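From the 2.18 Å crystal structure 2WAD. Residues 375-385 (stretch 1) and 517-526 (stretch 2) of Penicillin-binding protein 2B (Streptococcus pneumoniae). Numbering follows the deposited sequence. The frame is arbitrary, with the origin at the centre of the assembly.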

ATOM      1  N   LEU A 375      -3.959  -0.606   6.675  1.00 38.56           N
ATOM      2  CA  LEU A 375      -3.216  -1.444   5.714  1.00 35.88           C
ATOM      3  C   LEU A 375      -3.702  -2.879   5.760  1.00 35.15           C
ATOM      4  O   LEU A 375      -3.457  -3.633   4.825  1.00 39.72           O
ATOM      5  N   GLY A 376      -4.429  -3.253   6.811  1.00 32.96           N
ATOM      6  CA  GLY A 376      -5.035  -4.585   6.863  1.00 29.73           C
ATOM      7  C   GLY A 376      -5.926  -4.882   5.673  1.00 32.54           C
ATOM      8  O   GLY A 376      -6.086  -6.040   5.269  1.00 35.05           O
ATOM      9  N   THR A 377      -6.469  -3.825   5.080  1.00 33.75           N
ATOM     10  CA  THR A 377      -7.391  -3.952   3.968  1.00 35.06           C
ATOM     11  C   THR A 377      -6.709  -4.549   2.740  1.00 34.76           C
ATOM     12  O   THR A 377      -7.378  -5.166   1.936  1.00 35.41           O
ATOM     13  N   VAL A 378      -5.404  -4.331   2.591  1.00 37.79           N
ATOM     14  CA  VAL A 378      -4.643  -4.839   1.449  1.00 36.61           C
ATOM     15  C   VAL A 378      -3.644  -5.922   1.866  1.00 40.49           C
ATOM     16  O   VAL A 378      -3.052  -6.568   1.008  1.00 43.09           O
ATOM     17  N   THR A 379      -3.449  -6.149   3.163  1.00 40.52           N
ATOM     18  CA  THR A 379      -2.416  -7.094   3.571  1.00 43.19           C
ATOM     19  C   THR A 379      -2.871  -8.368   4.291  1.00 41.45           C
ATOM     20  O   THR A 379      -2.126  -9.337   4.330  1.00 41.65           O
ATOM     21  N   ASN A 380      -4.079  -8.390   4.848  1.00 38.71           N
ATOM     22  CA  ASN A 380      -4.533  -9.547   5.605  1.00 39.10           C
ATOM     23  C   ASN A 380      -5.702 -10.244   4.939  1.00 38.31           C
ATOM     24  O   ASN A 380      -6.457  -9.623   4.202  1.00 36.61           O
ATOM     25  N   VAL A 381      -5.852 -11.541   5.189  1.00 36.45           N
ATOM     26  CA  VAL A 381      -6.815 -12.321   4.428  1.00 35.80           C
ATOM     27  C   VAL A 381      -7.798 -13.018   5.357  1.00 35.90           C
ATOM     28  O   VAL A 381      -7.448 -13.321   6.490  1.00 35.56           O
ATOM     29  N   PHE A 382      -9.011 -13.276   4.869  1.00 34.17           N
ATOM     30  CA  PHE A 382     -10.118 -13.766   5.687  1.00 34.86           C
ATOM     31  C   PHE A 382     -10.985 -14.705   4.867  1.00 37.59           C
ATOM     32  O   PHE A 382     -11.114 -14.512   3.649  1.00 36.31           O
ATOM     33  N   VAL A 383     -11.589 -15.697   5.521  1.00 37.20           N
ATOM     34  CA  VAL A 383     -12.601 -16.505   4.855  1.00 39.97           C
ATOM     35  C   VAL A 383     -13.758 -15.578   4.532  1.00 37.48           C
ATOM     36  O   VAL A 383     -14.205 -14.817   5.369  1.00 39.85           O
ATOM     37  N   PRO A 384     -14.220 -15.596   3.283  1.00 36.11           N
ATOM     38  CA  PRO A 384     -15.161 -14.563   2.858  1.00 34.34           C
ATOM     39  C   PRO A 384     -16.619 -14.936   3.122  1.00 31.50           C
ATOM     40  O   PRO A 384     -17.449 -14.051   3.248  1.00 33.03           O
ATOM     41  N   GLY A 385     -16.909 -16.228   3.248  1.00 32.23           N
ATOM     42  CA  GLY A 385     -18.261 -16.720   3.465  1.00 29.68           C
ATOM     43  C   GLY A 385     -19.189 -16.425   2.295  1.00 33.69           C
ATOM     44  O   GLY A 385     -18.734 -16.266   1.150  1.00 33.05           O
ATOM     45  N   PHE A 517     -18.968 -21.927  -1.688  1.00 37.54           N
ATOM     46  CA  PHE A 517     -19.765 -21.066  -0.828  1.00 35.95           C
ATOM     47  C   PHE A 517     -18.863 -20.293   0.137  1.00 36.44           C
ATOM     48  O   PHE A 517     -19.283 -19.857   1.207  1.00 38.44           O
ATOM     49  N   GLY A 518     -17.602 -20.117  -0.256  1.00 36.19           N
ATOM     50  CA  GLY A 518     -16.721 -19.167   0.395  1.00 29.47           C
ATOM     51  C   GLY A 518     -16.144 -19.636   1.721  1.00 33.33           C
ATOM     52  O   GLY A 518     -15.912 -18.827   2.627  1.00 29.74           O
ATOM     53  N   GLN A 519     -15.878 -20.934   1.820  1.00 33.07           N
ATOM     54  CA  GLN A 519     -15.213 -21.485   2.992  1.00 36.98           C
ATOM     55  C   GLN A 519     -13.919 -22.197   2.603  1.00 38.42           C
ATOM     56  O   GLN A 519     -13.609 -23.230   3.151  1.00 41.60           O
ATOM     57  N   PHE A 520     -13.128 -21.662   1.680  1.00 38.24           N
ATOM     58  CA  PHE A 520     -11.813 -22.283   1.443  1.00 35.82           C
ATOM     59  C   PHE A 520     -10.793 -21.186   1.171  1.00 34.59           C
ATOM     60  O   PHE A 520     -10.070 -20.792   2.083  1.00 34.39           O
ATOM     61  N   ASP A 521     -10.749 -20.624  -0.033  1.00 33.40           N
ATOM     62  CA  ASP A 521      -9.741 -19.584  -0.274  1.00 33.24           C
ATOM     63  C   ASP A 521     -10.074 -18.371   0.617  1.00 35.87           C
ATOM     64  O   ASP A 521     -11.263 -18.069   0.785  1.00 36.55           O
ATOM     65  N   ASN A 522      -9.053 -17.698   1.159  1.00 33.78           N
ATOM     66  CA  ASN A 522      -9.135 -16.434   1.912  1.00 34.28           C
ATOM     67  C   ASN A 522      -8.765 -15.213   1.050  1.00 37.19           C
ATOM     68  O   ASN A 522      -7.788 -15.262   0.297  1.00 38.03           O
ATOM     69  N   TYR A 523      -9.495 -14.107   1.213  1.00 34.42           N
ATOM     70  CA  TYR A 523      -9.323 -12.906   0.416  1.00 34.25           C
ATOM     71  C   TYR A 523      -9.134 -11.681   1.316  1.00 35.83           C
ATOM     72  O   TYR A 523      -9.519 -11.709   2.496  1.00 35.53           O
ATOM     73  N   THR A 524      -8.541 -10.621   0.770  1.00 32.82           N
ATOM     74  CA  THR A 524      -8.391  -9.359   1.500  1.00 32.81           C
ATOM     75  C   THR A 524      -9.672  -8.506   1.393  1.00 32.70           C
ATOM     76  O   THR A 524     -10.500  -8.714   0.521  1.00 30.87           O
ATOM     77  N   PRO A 525      -9.836  -7.521   2.286  1.00 32.01           N
ATOM     78  CA  PRO A 525     -11.026  -6.671   2.202  1.00 28.88           C
ATOM     79  C   PRO A 525     -11.041  -5.846   0.906  1.00 30.79           C
ATOM     80  O   PRO A 525     -12.118  -5.579   0.384  1.00 31.84           O
ATOM     81  N   MET A 526      -9.878  -5.447   0.376  1.00 30.38           N
ATOM     82  CA  MET A 526      -9.820  -4.725  -0.888  1.00 28.68           C
ATOM     83  C   MET A 526     -10.342  -5.583  -2.041  1.00 29.85           C
ATOM     84  O   MET A 526     -11.113  -5.097  -2.882  1.00 32.38           O
TER

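The two stretches run antiparallel and are joined by four backbone hydrogen bonds, alongside which the side chains pack. At the start of stretch 2, Phe517 (chi1 p) points away. Gly518 accepts a hydrogen bond from Gly385 (Gly385 N to Gly518 O, 2.9 Å); its phi is positive, and a CB here would lie 2.1 Å from Gly385 O, a clash that the bare backbone avoids. The CA-to-CB bond of Gln519 points away, but the end of its m, m side chain comes nearer, placing OE1 3.7 Å from Gly385 CA. Phe520 and Asp521 point away, although Asp521 O lies 3.3 Å from Pro384 CD. Asn522 (m) points toward stretch 1, where its CB meets Val381 CG2 at 3.6 Å; its ND2 makes a weak hydrogen bond to Phe520 O (3.1 Å). Tyr523 pairs with Phe382 through both backbone hydrogen bonds of a single antiparallel bridge, while its CA-to-CB bond points away (chi1 m), yet ring atom CD2 lies 3.6 Å from Pro384 CG. Thr524 (p) sets CG2 3.9 Å from Val381 CG1 and caps the following helix through its side chain. Pro525 points toward stretch 1, its CD 3.7 Å from Phe382 CE2, at the ring edge. Finally, Met526 (t, p, p) directs CE to Val378 CG1 (4.0 Å), while its N donates to Thr377 O (3.0 Å).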

ATOM      1  CB  LEU A 375      -1.709  -1.401   5.968  1.00 35.03           C
ATOM      2  CG  LEU A 375      -1.114  -0.003   5.735  1.00 40.60           C
ATOM      3  CD1 LEU A 375       0.318   0.048   6.214  1.00 41.54           C
ATOM      4  CD2 LEU A 375      -1.252   0.459   4.269  1.00 38.66           C
ATOM      5  CB  THR A 377      -8.016  -2.594   3.581  1.00 32.42           C
ATOM      6  OG1 THR A 377      -6.976  -1.643   3.301  1.00 35.23           O
ATOM      7  CG2 THR A 377      -8.916  -2.058   4.699  1.00 35.41           C
ATOM      8  CB  VAL A 378      -3.888  -3.737   0.681  1.00 37.57           C
ATOM      9  CG1 VAL A 378      -4.840  -2.774  -0.065  1.00 32.32           C
ATOM     10  CG2 VAL A 378      -2.935  -2.962   1.611  1.00 35.77           C
ATOM     11  CB  THR A 379      -1.228  -6.410   4.321  1.00 45.25           C
ATOM     12  OG1 THR A 379      -1.644  -6.068   5.637  1.00 51.71           O
ATOM     13  CG2 THR A 379      -0.773  -5.112   3.643  1.00 40.23           C
ATOM     14  CB  ASN A 380      -4.927  -9.141   7.024  1.00 40.24           C
ATOM     15  CG  ASN A 380      -3.732  -8.649   7.822  1.00 46.02           C
ATOM     16  OD1 ASN A 380      -2.801  -9.403   8.107  1.00 54.92           O
ATOM     17  ND2 ASN A 380      -3.746  -7.385   8.177  1.00 53.96           N
ATOM     18  CB  VAL A 381      -6.098 -13.340   3.487  1.00 37.27           C
ATOM     19  CG1 VAL A 381      -5.133 -12.613   2.543  1.00 34.95           C
ATOM     20  CG2 VAL A 381      -5.368 -14.394   4.293  1.00 34.46           C
ATOM     21  CB  PHE A 382     -10.971 -12.595   6.198  1.00 35.03           C
ATOM     22  CG  PHE A 382     -10.164 -11.498   6.850  1.00 32.34           C
ATOM     23  CD1 PHE A 382      -9.870 -11.535   8.211  1.00 37.78           C
ATOM     24  CD2 PHE A 382      -9.663 -10.456   6.088  1.00 31.42           C
ATOM     25  CE1 PHE A 382      -9.106 -10.534   8.801  1.00 37.86           C
ATOM     26  CE2 PHE A 382      -8.895  -9.443   6.671  1.00 33.08           C
ATOM     27  CZ  PHE A 382      -8.615  -9.478   8.018  1.00 35.61           C
ATOM     28  CB  VAL A 383     -13.096 -17.764   5.625  1.00 41.47           C
ATOM     29  CG1 VAL A 383     -12.007 -18.474   6.415  1.00 45.23           C
ATOM     30  CG2 VAL A 383     -14.322 -17.489   6.452  1.00 48.84           C
ATOM     31  CB  PRO A 384     -14.877 -14.454   1.369  1.00 33.14           C
ATOM     32  CG  PRO A 384     -14.455 -15.874   0.988  1.00 34.51           C
ATOM     33  CD  PRO A 384     -13.729 -16.424   2.171  1.00 32.28           C
ATOM     34  CB  PHE A 517     -20.944 -21.828  -0.161  1.00 36.93           C
ATOM     35  CG  PHE A 517     -20.552 -23.068   0.634  1.00 31.75           C
ATOM     36  CD1 PHE A 517     -20.615 -24.331   0.050  1.00 30.70           C
ATOM     37  CD2 PHE A 517     -20.203 -22.986   1.973  1.00 35.67           C
ATOM     38  CE1 PHE A 517     -20.294 -25.488   0.756  1.00 34.24           C
ATOM     39  CE2 PHE A 517     -19.867 -24.146   2.715  1.00 32.79           C
ATOM     40  CZ  PHE A 517     -19.903 -25.405   2.097  1.00 33.72           C
ATOM     41  CB  GLN A 519     -16.119 -22.442   3.773  1.00 36.87           C
ATOM     42  CG  GLN A 519     -17.412 -21.835   4.329  1.00 40.05           C
ATOM     43  CD  GLN A 519     -17.185 -20.832   5.449  1.00 42.35           C
ATOM     44  OE1 GLN A 519     -17.841 -19.787   5.507  1.00 47.56           O
ATOM     45  NE2 GLN A 519     -16.278 -21.155   6.361  1.00 47.94           N
ATOM     46  CB  PHE A 520     -11.843 -23.393   0.363  1.00 35.63           C
ATOM     47  CG  PHE A 520     -10.553 -24.175   0.250  1.00 32.56           C
ATOM     48  CD1 PHE A 520     -10.037 -24.844   1.347  1.00 40.10           C
ATOM     49  CD2 PHE A 520      -9.830 -24.202  -0.931  1.00 30.25           C
ATOM     50  CE1 PHE A 520      -8.832 -25.545   1.267  1.00 42.66           C
ATOM     51  CE2 PHE A 520      -8.630 -24.906  -1.025  1.00 36.93           C
ATOM     52  CZ  PHE A 520      -8.119 -25.565   0.085  1.00 39.97           C
ATOM     53  CB  ASP A 521      -9.766 -19.164  -1.750  1.00 33.08           C
ATOM     54  CG  ASP A 521      -9.275 -20.255  -2.681  1.00 35.97           C
ATOM     55  OD1 ASP A 521      -8.684 -21.227  -2.185  1.00 31.55           O
ATOM     56  OD2 ASP A 521      -9.477 -20.161  -3.909  1.00 35.99           O
ATOM     57  CB  ASN A 522      -8.126 -16.412   3.082  1.00 32.06           C
ATOM     58  CG  ASN A 522      -8.478 -17.374   4.232  1.00 36.69           C
ATOM     59  OD1 ASN A 522      -8.360 -17.021   5.412  1.00 41.81           O
ATOM     60  ND2 ASN A 522      -8.889 -18.592   3.898  1.00 38.24           N
ATOM     61  CB  TYR A 523     -10.576 -12.705  -0.442  1.00 33.75           C
ATOM     62  CG  TYR A 523     -10.944 -13.878  -1.332  1.00 31.60           C
ATOM     63  CD1 TYR A 523      -9.988 -14.527  -2.136  1.00 38.27           C
ATOM     64  CD2 TYR A 523     -12.232 -14.355  -1.355  1.00 32.69           C
ATOM     65  CE1 TYR A 523     -10.330 -15.593  -2.959  1.00 30.50           C
ATOM     66  CE2 TYR A 523     -12.581 -15.430  -2.146  1.00 31.10           C
ATOM     67  CZ  TYR A 523     -11.643 -16.022  -2.968  1.00 30.76           C
ATOM     68  OH  TYR A 523     -12.051 -17.088  -3.746  1.00 33.78           O
ATOM     69  CB  THR A 524      -7.278  -8.490   0.910  1.00 32.32           C
ATOM     70  OG1 THR A 524      -7.704  -8.027  -0.373  1.00 35.99           O
ATOM     71  CG2 THR A 524      -5.959  -9.249   0.763  1.00 36.02           C
ATOM     72  CB  PRO A 525     -10.936  -5.799   3.473  1.00 28.94           C
ATOM     73  CG  PRO A 525     -10.127  -6.629   4.455  1.00 28.95           C
ATOM     74  CD  PRO A 525      -9.157  -7.450   3.599  1.00 32.36           C
ATOM     75  CB  MET A 526      -8.401  -4.176  -1.138  1.00 31.80           C
ATOM     76  CG  MET A 526      -8.215  -3.347  -2.400  1.00 29.56           C
ATOM     77  SD  MET A 526      -9.116  -1.769  -2.314  1.00 34.16           S
ATOM     78  CE  MET A 526      -8.292  -1.019  -0.917  1.00 31.92           C
TER